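Local coordinates for protein CalG4 (PDB 3IA7) that belongs to the GT-B structural class, with two Rossmann-like domains facing each other across a cleft, and carries bound calcium ions, at residues H15-P20 with V107-P112; G23-L28 with K48-E53; M265-G268 with D272-V275; P246-A251 with P324-E329. All coordinates share one frame; numbering follows the deposited sequence.

Contact 1: residues H15-P20 with V107-P112; sequences HGHVYP and VYDVFP
His17, in the first turn of helix 15-30, reaches across to Asp109 and Phe111 just where strand 105-109 ends. Its CB leaves the helix toward the strand, and with chi1 at -71° CG is anti to the carbonyl carbon, which swings the ring toward the Asp109 carboxylate. His17 CG lies 3.9 Å from Asp109 OD2. The next atom, His17 ND1, donates to Asp109 OD2 at 2.8 Å, bent to 148° at the hydrogen, with imidazole and carboxylate planes almost perpendicular. His17 CE1, beyond it, rests 3.5 Å from Phe111 CB, and the Phe111 ring turns its edge toward the imidazole face in an offset edge-to-face pair, centroids 5.5 Å apart.

Asp109 OD2 is gripped twice: Phe111 N donates to Asp109 OD2 at 2.9 Å, and it and His17 ND1 come from opposite faces of the carboxylate plane. The other oxygen, OD1, takes a bond from a water that also donates to His17 O. Aspartate suits this place because one oxygen serves the histidine and the turn while the other serves the water. A His-carboxylate hydrogen bond built on an Asx turn thus joins a helix start to a strand end, at the C-terminal ends of the strands of a Rossmann-like parallel sheet.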
loop_
_atom_site.group_PDB
_atom_site.type_symbol
_atom_site.label_atom_id
_atom_site.label_comp_id
_atom_site.label_asym_id
_atom_site.label_seq_id
_atom_site.Cartn_x
_atom_site.Cartn_y
_atom_site.Cartn_z
ATOM N N HIS A 15 10.692 -11.614 2.320
ATOM C CA HIS A 15 9.907 -10.441 2.145
ATOM C C HIS A 15 10.289 -9.754 0.821
ATOM O O HIS A 15 9.416 -9.272 0.084
ATOM C CB HIS A 15 10.105 -9.495 3.330
ATOM C CG HIS A 15 9.520 -8.142 3.104
ATOM N ND1 HIS A 15 8.159 -7.910 3.108
ATOM C CD2 HIS A 15 10.104 -6.956 2.805
ATOM C CE1 HIS A 15 7.929 -6.630 2.853
ATOM N NE2 HIS A 15 9.091 -6.031 2.655
ATOM N N GLY A 16 11.598 -9.692 0.562
ATOM C CA GLY A 16 12.142 -8.963 -0.574
ATOM C C GLY A 16 11.755 -9.559 -1.921
ATOM O O GLY A 16 11.793 -8.868 -2.933
ATOM N N HIS A 17 11.393 -10.838 -1.930
ATOM C CA HIS A 17 11.002 -11.543 -3.143
ATOM C C HIS A 17 9.491 -11.571 -3.246
ATOM O O HIS A 17 8.942 -11.359 -4.331
ATOM C CB HIS A 17 11.549 -12.972 -3.121
ATOM C CG HIS A 17 13.036 -13.018 -3.290
ATOM N ND1 HIS A 17 13.635 -13.076 -4.528
ATOM C CD2 HIS A 17 14.040 -12.923 -2.387
ATOM C CE1 HIS A 17 14.953 -13.046 -4.382
ATOM N NE2 HIS A 17 15.222 -12.976 -3.091
ATOM N N VAL A 18 8.819 -11.736 -2.111
ATOM C CA VAL A 18 7.367 -11.895 -2.150
ATOM C C VAL A 18 6.662 -10.545 -2.368
ATOM O O VAL A 18 5.784 -10.426 -3.238
ATOM C CB VAL A 18 6.874 -12.686 -0.887
ATOM C CG1 VAL A 18 5.371 -12.620 -0.698
ATOM C CG2 VAL A 18 7.321 -14.162 -0.976
ATOM N N TYR A 19 7.053 -9.538 -1.600
ATOM C CA TYR A 19 6.263 -8.290 -1.526
ATOM C C TYR A 19 6.082 -7.560 -2.870
ATOM O O TYR A 19 4.942 -7.258 -3.225
ATOM C CB TYR A 19 6.720 -7.358 -0.387
ATOM C CG TYR A 19 6.083 -5.964 -0.489
ATOM C CD1 TYR A 19 4.831 -5.693 0.101
ATOM C CD2 TYR A 19 6.728 -4.915 -1.198
ATOM C CE1 TYR A 19 4.229 -4.410 0.005
ATOM C CE2 TYR A 19 6.135 -3.623 -1.292
ATOM C CZ TYR A 19 4.891 -3.386 -0.692
ATOM O OH TYR A 19 4.302 -2.127 -0.799
ATOM N N PRO A 20 7.165 -7.348 -3.636
ATOM C CA PRO A 20 6.997 -6.650 -4.909
ATOM C C PRO A 20 6.017 -7.350 -5.904
ATOM O O PRO A 20 5.348 -6.669 -6.650
ATOM C CB PRO A 20 8.421 -6.618 -5.476
ATOM C CG PRO A 20 9.315 -6.753 -4.277
ATOM C CD PRO A 20 8.579 -7.717 -3.404
ATOM N N VAL A 107 4.623 -17.742 -13.855
ATOM C CA VAL A 107 5.267 -16.450 -13.601
ATOM C C VAL A 107 6.247 -16.794 -12.486
ATOM O O VAL A 107 5.827 -17.288 -11.432
ATOM C CB VAL A 107 4.239 -15.408 -13.140
ATOM C CG1 VAL A 107 4.954 -14.073 -12.784
ATOM C CG2 VAL A 107 3.172 -15.158 -14.235
ATOM N N TYR A 108 7.527 -16.588 -12.697
ATOM C CA TYR A 108 8.512 -16.932 -11.654
ATOM C C TYR A 108 9.404 -15.750 -11.307
ATOM O O TYR A 108 9.829 -14.943 -12.178
ATOM C CB TYR A 108 9.394 -18.106 -12.119
ATOM C CG TYR A 108 10.199 -17.811 -13.409
ATOM C CD1 TYR A 108 11.519 -17.305 -13.328
ATOM C CD2 TYR A 108 9.679 -18.076 -14.679
ATOM C CE1 TYR A 108 12.262 -17.018 -14.478
ATOM C CE2 TYR A 108 10.474 -17.802 -15.892
ATOM C CZ TYR A 108 11.771 -17.265 -15.728
ATOM O OH TYR A 108 12.581 -16.989 -16.821
ATOM N N ASP A 109 9.731 -15.662 -10.023
ATOM C CA ASP A 109 10.744 -14.685 -9.606
ATOM C C ASP A 109 12.101 -15.159 -10.061
ATOM O O ASP A 109 12.348 -16.356 -10.233
ATOM C CB ASP A 109 10.728 -14.525 -8.070
ATOM C CG ASP A 109 11.826 -13.582 -7.565
ATOM O OD1 ASP A 109 11.608 -12.365 -7.692
ATOM O OD2 ASP A 109 12.894 -14.066 -7.064
ATOM N N VAL A 110 13.005 -14.207 -10.268
ATOM C CA VAL A 110 14.368 -14.540 -10.738
ATOM C C VAL A 110 15.162 -15.496 -9.824
ATOM O O VAL A 110 15.917 -16.331 -10.321
ATOM C CB VAL A 110 15.176 -13.263 -11.062
ATOM C CG1 VAL A 110 15.422 -12.465 -9.782
ATOM C CG2 VAL A 110 16.526 -13.616 -11.792
ATOM N N PHE A 111 14.955 -15.442 -8.514
ATOM C CA PHE A 111 15.699 -16.375 -7.641
ATOM C C PHE A 111 15.357 -17.865 -7.984
ATOM O O PHE A 111 16.265 -18.670 -8.265
ATOM C CB PHE A 111 15.448 -16.036 -6.177
ATOM C CG PHE A 111 16.140 -16.985 -5.186
ATOM C CD1 PHE A 111 17.167 -16.518 -4.370
ATOM C CD2 PHE A 111 15.735 -18.307 -5.068
ATOM C CE1 PHE A 111 17.818 -17.416 -3.455
ATOM C CE2 PHE A 111 16.382 -19.208 -4.166
ATOM C CZ PHE A 111 17.397 -18.735 -3.363
ATOM N N PRO A 112 14.075 -18.243 -7.990
ATOM C CA PRO A 112 13.746 -19.578 -8.535
ATOM C C PRO A 112 13.617 -19.682 -10.070
ATOM O O PRO A 112 12.694 -20.351 -10.564
ATOM C CB PRO A 112 12.378 -19.881 -7.856
ATOM C CG PRO A 112 11.708 -18.488 -7.841
ATOM C CD PRO A 112 12.873 -17.584 -7.418
HETATM O O HOH W 1 9.468 -10.618 -7.181
#

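Contact 2: residues G23-L28 with K48-E53; sequences GLVSEL and KAAGAE
Ser26 and Ala50 share the polar link between helix 15-30 and the end of helix 41-49. Ser26 OG donates to Ala50 O at 2.8 Å, meeting it in the carbonyl plane on a lone pair, with a C=O...donor angle of 118°. Having chi1 of -65°, OG is anti to its own carbonyl carbon, beside the backbone N, which turns it to Ala50 O. Ser26 CA lies 3.4 Å from Ala50 O, a weaker CA-H...O contact that supplements the bond.

The apolar contacts belong to Val25, the residue before the serine. Val25 CG1 lies 4.0 Å from Ala50 CB and 4.1 Å from Ala52 CB, while Tyr37 of the sheet touches both Val25 and Ala52. The small side chain of Ala50 lets the backbones approach closely, Ser26 CA and Ala50 CA being 5.2 Å apart, and Ala52 adds a second methyl against Val25 CG1.

Backbone bonding shapes the partner. Gly51 N returns to Lys48 O at 3.0 Å, and Gly51 takes a positive phi of 111°, which glycine adopts without strain. This is a Schellman motif closing a helix, set against the neighbouring helix on one side of a Rossmann-like sheet, in successive beta-alpha-beta crossovers.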
loop_
_atom_site.group_PDB
_atom_site.type_symbol
_atom_site.label_atom_id
_atom_site.label_comp_id
_atom_site.label_asym_id
_atom_site.label_seq_id
_atom_site.Cartn_x
_atom_site.Cartn_y
_atom_site.Cartn_z
ATOM N N GLY A 23 1.353 -6.888 -5.578
ATOM C CA GLY A 23 0.567 -5.920 -6.383
ATOM C C GLY A 23 0.096 -6.535 -7.713
ATOM O O GLY A 23 -1.061 -6.381 -8.083
ATOM N N LEU A 24 1.013 -7.209 -8.425
ATOM C CA LEU A 24 0.674 -7.914 -9.667
ATOM C C LEU A 24 -0.331 -9.039 -9.444
ATOM O O LEU A 24 -1.260 -9.194 -10.226
ATOM C CB LEU A 24 1.920 -8.447 -10.361
ATOM C CG LEU A 24 1.707 -9.209 -11.666
ATOM C CD1 LEU A 24 0.893 -8.387 -12.749
ATOM C CD2 LEU A 24 3.119 -9.643 -12.183
ATOM N N VAL A 25 -0.105 -9.851 -8.412
ATOM C CA VAL A 25 -1.052 -10.901 -8.042
ATOM C C VAL A 25 -2.472 -10.332 -7.923
ATOM O O VAL A 25 -3.414 -10.871 -8.503
ATOM C CB VAL A 25 -0.642 -11.600 -6.706
ATOM C CG1 VAL A 25 -1.789 -12.429 -6.165
ATOM C CG2 VAL A 25 0.612 -12.480 -6.918
ATOM N N SER A 26 -2.627 -9.287 -7.104
ATOM C CA SER A 26 -3.930 -8.706 -6.848
ATOM C C SER A 26 -4.590 -8.141 -8.076
ATOM O O SER A 26 -5.788 -8.371 -8.308
ATOM C CB SER A 26 -3.786 -7.604 -5.781
ATOM O OG SER A 26 -3.382 -8.265 -4.589
ATOM N N GLU A 27 -3.793 -7.449 -8.897
ATOM C CA GLU A 27 -4.317 -6.838 -10.106
ATOM C C GLU A 27 -4.791 -7.904 -11.105
ATOM O O GLU A 27 -5.893 -7.795 -11.719
ATOM C CB GLU A 27 -3.261 -5.906 -10.736
ATOM C CG GLU A 27 -3.865 -5.055 -11.952
ATOM C CD GLU A 27 -5.166 -4.266 -11.664
ATOM O OE1 GLU A 27 -5.351 -3.710 -10.572
ATOM O OE2 GLU A 27 -6.036 -4.209 -12.573
ATOM N N LEU A 28 -4.027 -8.994 -11.221
ATOM C CA LEU A 28 -4.491 -10.148 -12.059
ATOM C C LEU A 28 -5.771 -10.839 -11.538
ATOM O O LEU A 28 -6.702 -11.168 -12.321
ATOM C CB LEU A 28 -3.373 -11.196 -12.195
ATOM C CG LEU A 28 -2.225 -10.637 -13.107
ATOM C CD1 LEU A 28 -1.027 -11.611 -13.038
ATOM C CD2 LEU A 28 -2.690 -10.420 -14.638
ATOM N N LYS A 48 -2.504 -15.250 0.272
ATOM C CA LYS A 48 -3.933 -15.501 0.240
ATOM C C LYS A 48 -4.696 -14.212 0.288
ATOM O O LYS A 48 -5.676 -14.052 -0.420
ATOM C CB LYS A 48 -4.348 -16.384 1.417
ATOM C CG LYS A 48 -3.908 -17.832 1.124
ATOM C CD LYS A 48 -4.146 -18.736 2.308
ATOM C CE LYS A 48 -3.683 -20.125 1.922
ATOM N NZ LYS A 48 -4.256 -21.088 2.865
ATOM N N ALA A 49 -4.262 -13.298 1.156
ATOM C CA ALA A 49 -4.935 -12.001 1.268
ATOM C C ALA A 49 -4.824 -11.218 -0.033
ATOM O O ALA A 49 -5.726 -10.435 -0.351
ATOM C CB ALA A 49 -4.362 -11.166 2.458
ATOM N N ALA A 50 -3.729 -11.426 -0.766
ATOM C CA ALA A 50 -3.513 -10.794 -2.077
ATOM C C ALA A 50 -4.437 -11.368 -3.192
ATOM O O ALA A 50 -4.556 -10.798 -4.289
ATOM C CB ALA A 50 -2.024 -10.951 -2.484
ATOM N N GLY A 51 -5.094 -12.484 -2.917
ATOM C CA GLY A 51 -6.040 -13.068 -3.880
ATOM C C GLY A 51 -5.585 -14.401 -4.498
ATOM O O GLY A 51 -6.265 -14.920 -5.364
ATOM N N ALA A 52 -4.475 -14.977 -4.029
ATOM C CA ALA A 52 -4.015 -16.255 -4.580
ATOM C C ALA A 52 -4.324 -17.458 -3.712
ATOM O O ALA A 52 -4.341 -17.349 -2.462
ATOM C CB ALA A 52 -2.558 -16.212 -4.895
ATOM N N GLU A 53 -4.506 -18.614 -4.372
ATOM C CA GLU A 53 -4.504 -19.921 -3.714
ATOM C C GLU A 53 -3.056 -20.318 -3.497
ATOM O O GLU A 53 -2.249 -20.073 -4.384
ATOM C CB GLU A 53 -5.090 -20.993 -4.656
ATOM C CG GLU A 53 -6.557 -20.890 -4.951
ATOM C CD GLU A 53 -6.989 -21.970 -5.942
ATOM O OE1 GLU A 53 -7.634 -21.625 -6.961
ATOM O OE2 GLU A 53 -6.624 -23.149 -5.714
#

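Contact 3: residues M265-G268 with D272-V275; sequences MAIG and DPAV
Ile267 touches Pro273 across the loop that follows strand 262-266 in the second Rossmann-like domain, with an Asx turn at the start of residues that have helical backbone angles but no regular helical bonding. A single methyl makes the first shell, by van der Waals contact with the proline and the peptide before it. Ile267 CD1 sits 3.5 Å from Pro273 CA and 3.7 Å from Pro273 CB, and comes within 4.1 Å of Asp272 C, the carbonyl carbon of the peptide leading into the proline. A branched, flexible-tipped isoleucine suits this task, since CD1 extends to the loop while CG2 packs on Phe249 of helix 246-256; proline offers a compact, rigid surface to receive the methyl.

The next shell explains how both partners are held. At Ile267, CG1 lies between the backbone N and the carbonyl carbon (chi1 75°), a crowded position, and the chain beyond is extended, which sends CD1 straight out toward the proline. The backbone of Ile267 is bonded to that of His286, tying the start of the loop to the adjoining strand. After it, Gly268 turns with a positive phi of 81°, a conformation that glycine tolerates well.

On the other side, Gln287 lies against Pro273, and Val275 N bonds to Asp272 O at 3.0 Å. Exposed Asp272 completes the turn: Asp272 OD1 accepts from Ala274 N at 2.9 Å, the donor standing well above the carboxylate plane.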
loop_
_atom_site.group_PDB
_atom_site.type_symbol
_atom_site.label_atom_id
_atom_site.label_comp_id
_atom_site.label_asym_id
_atom_site.label_seq_id
_atom_site.Cartn_x
_atom_site.Cartn_y
_atom_site.Cartn_z
HETATM N N MSE A 265 12.365 7.094 14.069
HETATM C CA MSE A 265 13.184 5.901 13.908
HETATM C C MSE A 265 12.274 4.692 13.887
HETATM O O MSE A 265 11.514 4.463 14.836
HETATM C CB MSE A 265 14.269 5.787 14.986
HETATM C CG MSE A 265 14.957 7.147 15.289
HETATM SE SE MSE A 265 16.648 6.895 16.155
HETATM C CE MSE A 265 15.874 6.308 17.912
ATOM N N ALA A 266 12.330 3.931 12.793
ATOM C CA ALA A 266 11.596 2.654 12.656
ATOM C C ALA A 266 12.587 1.534 12.932
ATOM O O ALA A 266 13.554 1.335 12.163
ATOM C CB ALA A 266 11.034 2.507 11.260
ATOM N N ILE A 267 12.370 0.820 14.031
ATOM C CA ILE A 267 13.367 -0.116 14.538
ATOM C C ILE A 267 13.031 -1.594 14.260
ATOM O O ILE A 267 13.800 -2.482 14.571
ATOM C CB ILE A 267 13.709 0.148 16.041
ATOM C CG1 ILE A 267 12.568 -0.343 16.969
ATOM C CG2 ILE A 267 14.100 1.600 16.285
ATOM C CD1 ILE A 267 12.869 -0.169 18.467
ATOM N N GLY A 268 11.872 -1.853 13.652
ATOM C CA GLY A 268 11.494 -3.210 13.262
ATOM C C GLY A 268 10.916 -4.048 14.396
ATOM O O GLY A 268 10.860 -3.607 15.540
ATOM N N ASP A 272 12.861 -4.170 21.040
ATOM C CA ASP A 272 12.032 -3.443 22.007
ATOM C C ASP A 272 12.527 -1.989 22.077
ATOM O O ASP A 272 13.697 -1.758 22.381
ATOM C CB ASP A 272 12.160 -4.134 23.375
ATOM C CG ASP A 272 11.290 -3.495 24.481
ATOM O OD1 ASP A 272 10.695 -2.409 24.283
ATOM O OD2 ASP A 272 11.227 -4.094 25.586
ATOM N N PRO A 273 11.654 -1.002 21.770
ATOM C CA PRO A 273 12.104 0.401 21.858
ATOM C C PRO A 273 12.528 0.838 23.267
ATOM O O PRO A 273 13.271 1.802 23.411
ATOM C CB PRO A 273 10.908 1.209 21.309
ATOM C CG PRO A 273 9.723 0.276 21.441
ATOM C CD PRO A 273 10.262 -1.108 21.297
ATOM N N ALA A 274 12.108 0.115 24.298
ATOM C CA ALA A 274 12.564 0.413 25.658
ATOM C C ALA A 274 14.074 0.215 25.804
ATOM O O ALA A 274 14.712 0.871 26.625
ATOM C CB ALA A 274 11.820 -0.450 26.687
ATOM N N VAL A 275 14.630 -0.695 25.006
ATOM C CA VAL A 275 16.072 -0.989 24.980
ATOM C C VAL A 275 16.936 0.258 24.709
ATOM O O VAL A 275 18.017 0.415 25.281
ATOM C CB VAL A 275 16.369 -2.141 23.963
ATOM C CG1 VAL A 275 17.374 -1.724 22.877
ATOM C CG2 VAL A 275 16.770 -3.414 24.663
#

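Contact 4: residues P246-A251 with P324-E329; sequences PEFFRA and PHFATE
Phe248 and Phe326 form an edge-to-face pair in which the edge of Phe326 is turned toward the face of Phe248. The ring planes meet at 57°, so the pair is inclined and not strictly T-shaped, and the centroids are 5.0 Å apart. Phe326 CE2 is poised over the Phe248 face, nearer its rim than its middle, and lies 3.8 Å from Phe248 CD1, consistent with a ring C-H group directed toward the pi face. Beside it, Phe326 CZ reaches Phe248 CG at 3.9 Å and also comes 3.9 Å from Phe248 CB. Two neighbouring atoms of one ring thus bear on the root and near side of the other.

The torsions aim the rings at one another. Phe248 CG is anti to the backbone N (chi1 175°), which carries the ring off the first turn of helix 246-256. Phe326 CG is instead anti to its carbonyl carbon (chi1 -74°), and its ring projects from a short 3-10 segment toward the helix.

Phenylalanine suits both places, giving a broad apolar surface with no polar group to satisfy. Val236 and Leu238 pack on Phe248, whereas Phe326 is less deeply buried, with His325 NE2 over one face of its ring, toward the rim, and the His245 ring also meeting it. The pair bridges segments that follow two parallel strands, 233-237 and 320-322, on the carboxyl-end side of the sheet, which in GT-B proteins is where the interdomain cleft lies.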
loop_
_atom_site.group_PDB
_atom_site.type_symbol
_atom_site.label_atom_id
_atom_site.label_comp_id
_atom_site.label_asym_id
_atom_site.label_seq_id
_atom_site.Cartn_x
_atom_site.Cartn_y
_atom_site.Cartn_z
ATOM N N PRO A 246 20.893 -1.457 18.696
ATOM C CA PRO A 246 20.378 -0.370 19.511
ATOM C C PRO A 246 21.336 0.831 19.568
ATOM O O PRO A 246 20.881 1.980 19.609
ATOM C CB PRO A 246 20.228 -1.007 20.888
ATOM C CG PRO A 246 21.182 -2.162 20.900
ATOM C CD PRO A 246 21.184 -2.658 19.505
ATOM N N GLU A 247 22.640 0.546 19.550
ATOM C CA GLU A 247 23.705 1.561 19.601
ATOM C C GLU A 247 23.574 2.563 18.448
ATOM O O GLU A 247 23.703 3.769 18.646
ATOM C CB GLU A 247 25.077 0.871 19.556
ATOM C CG GLU A 247 25.292 -0.065 18.329
ATOM C CD GLU A 247 24.696 -1.493 18.490
ATOM O OE1 GLU A 247 24.393 -1.925 19.634
ATOM O OE2 GLU A 247 24.547 -2.185 17.449
ATOM N N PHE A 248 23.299 2.049 17.247
ATOM C CA PHE A 248 23.138 2.901 16.084
ATOM C C PHE A 248 21.952 3.865 16.305
ATOM O O PHE A 248 22.085 5.076 16.100
ATOM C CB PHE A 248 22.943 2.071 14.810
ATOM C CG PHE A 248 22.661 2.908 13.607
ATOM C CD1 PHE A 248 23.678 3.675 13.033
ATOM C CD2 PHE A 248 21.367 2.980 13.075
ATOM C CE1 PHE A 248 23.421 4.479 11.914
ATOM C CE2 PHE A 248 21.089 3.792 11.953
ATOM C CZ PHE A 248 22.143 4.547 11.378
ATOM N N PHE A 249 20.803 3.328 16.717
ATOM C CA PHE A 249 19.629 4.177 16.939
ATOM C C PHE A 249 19.891 5.221 18.054
ATOM O O PHE A 249 19.523 6.381 17.919
ATOM C CB PHE A 249 18.385 3.310 17.214
ATOM C CG PHE A 249 17.944 2.499 16.011
ATOM C CD1 PHE A 249 17.492 3.143 14.837
ATOM C CD2 PHE A 249 17.993 1.102 16.047
ATOM C CE1 PHE A 249 17.104 2.377 13.726
ATOM C CE2 PHE A 249 17.601 0.342 14.965
ATOM C CZ PHE A 249 17.159 0.981 13.805
ATOM N N ARG A 250 20.549 4.800 19.135
ATOM C CA ARG A 250 20.938 5.738 20.207
ATOM C C ARG A 250 21.862 6.848 19.676
ATOM O O ARG A 250 21.654 8.005 19.997
ATOM C CB ARG A 250 21.583 5.010 21.396
ATOM C CG ARG A 250 20.671 3.968 22.092
ATOM C CD ARG A 250 21.281 3.482 23.419
ATOM N NE ARG A 250 22.470 2.666 23.210
ATOM C CZ ARG A 250 22.537 1.352 23.435
ATOM N NH1 ARG A 250 21.474 0.682 23.891
ATOM N NH2 ARG A 250 23.679 0.706 23.211
ATOM N N ALA A 251 22.836 6.476 18.832
ATOM C CA ALA A 251 23.746 7.420 18.160
ATOM C C ALA A 251 23.003 8.407 17.288
ATOM O O ALA A 251 23.341 9.579 17.278
ATOM C CB ALA A 251 24.774 6.684 17.330
ATOM N N PRO A 324 25.000 0.933 4.241
ATOM C CA PRO A 324 24.832 -0.392 3.613
ATOM C C PRO A 324 25.428 -1.572 4.364
ATOM O O PRO A 324 25.045 -2.714 4.085
ATOM C CB PRO A 324 25.579 -0.273 2.280
ATOM C CG PRO A 324 25.899 1.140 2.089
ATOM C CD PRO A 324 25.852 1.821 3.422
ATOM N N HIS A 325 26.383 -1.328 5.261
ATOM C CA HIS A 325 26.987 -2.444 5.990
ATOM C C HIS A 325 25.971 -3.178 6.896
ATOM O O HIS A 325 26.228 -4.302 7.354
ATOM C CB HIS A 325 28.209 -1.976 6.777
ATOM C CG HIS A 325 27.880 -1.213 8.022
ATOM N ND1 HIS A 325 27.484 0.109 8.009
ATOM C CD2 HIS A 325 27.928 -1.581 9.327
ATOM C CE1 HIS A 325 27.285 0.516 9.250
ATOM N NE2 HIS A 325 27.545 -0.491 10.069
ATOM N N PHE A 326 24.819 -2.549 7.139
ATOM C CA PHE A 326 23.792 -3.170 7.982
ATOM C C PHE A 326 23.017 -4.260 7.251
ATOM O O PHE A 326 22.490 -5.165 7.885
ATOM C CB PHE A 326 22.850 -2.122 8.602
ATOM C CG PHE A 326 23.475 -1.340 9.731
ATOM C CD1 PHE A 326 23.923 -1.984 10.884
ATOM C CD2 PHE A 326 23.619 0.042 9.641
ATOM C CE1 PHE A 326 24.499 -1.255 11.924
ATOM C CE2 PHE A 326 24.193 0.774 10.677
ATOM C CZ PHE A 326 24.634 0.122 11.823
ATOM N N ALA A 327 22.970 -4.178 5.920
ATOM C CA ALA A 327 22.293 -5.173 5.096
ATOM C C ALA A 327 23.235 -5.651 3.995
ATOM O O ALA A 327 23.576 -4.884 3.106
ATOM C CB ALA A 327 21.009 -4.586 4.502
ATOM N N THR A 328 23.681 -6.905 4.059
ATOM C CA THR A 328 24.484 -7.473 2.955
ATOM C C THR A 328 23.772 -7.389 1.586
ATOM O O THR A 328 24.414 -7.167 0.551
ATOM C CB THR A 328 24.963 -8.918 3.245
ATOM O OG1 THR A 328 23.935 -9.644 3.938
ATOM C CG2 THR A 328 26.230 -8.893 4.099
ATOM N N GLU A 329 22.449 -7.520 1.600
ATOM C CA GLU A 329 21.625 -7.393 0.385
ATOM C C GLU A 329 21.647 -5.991 -0.239
ATOM O O GLU A 329 21.269 -5.818 -1.403
ATOM C CB GLU A 329 20.180 -7.777 0.693
ATOM C CG GLU A 329 20.036 -9.169 1.285
ATOM C CD GLU A 329 18.812 -9.309 2.189
ATOM O OE1 GLU A 329 18.124 -8.281 2.442
ATOM O OE2 GLU A 329 18.551 -10.459 2.639
#

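In the fold
The four contacts fall into two pairs, one in each Rossmann-like domain. Contacts 1 and 2 share helix 15-30, their centres 14 Å apart, contact 1 at its start and contact 2 farther along. Contacts 3 and 4 have centres 12 Å apart and touch: Met265 SE lies 3.4 Å from Phe249 O, and Pro246 packs on Val275. Between the domains, contacts 1 and 4 approach to about 7 Å at their nearest atoms. Contacts 2 and 4 lie on opposite sides of the chain's centre, 33 Å apart between centres. Calcium sites are seen at Leu42 and Glu46 and at Gln225 and His297; a calcium ion is about 12 Å from the Ala50 side chain and one about 14 Å from that of His17.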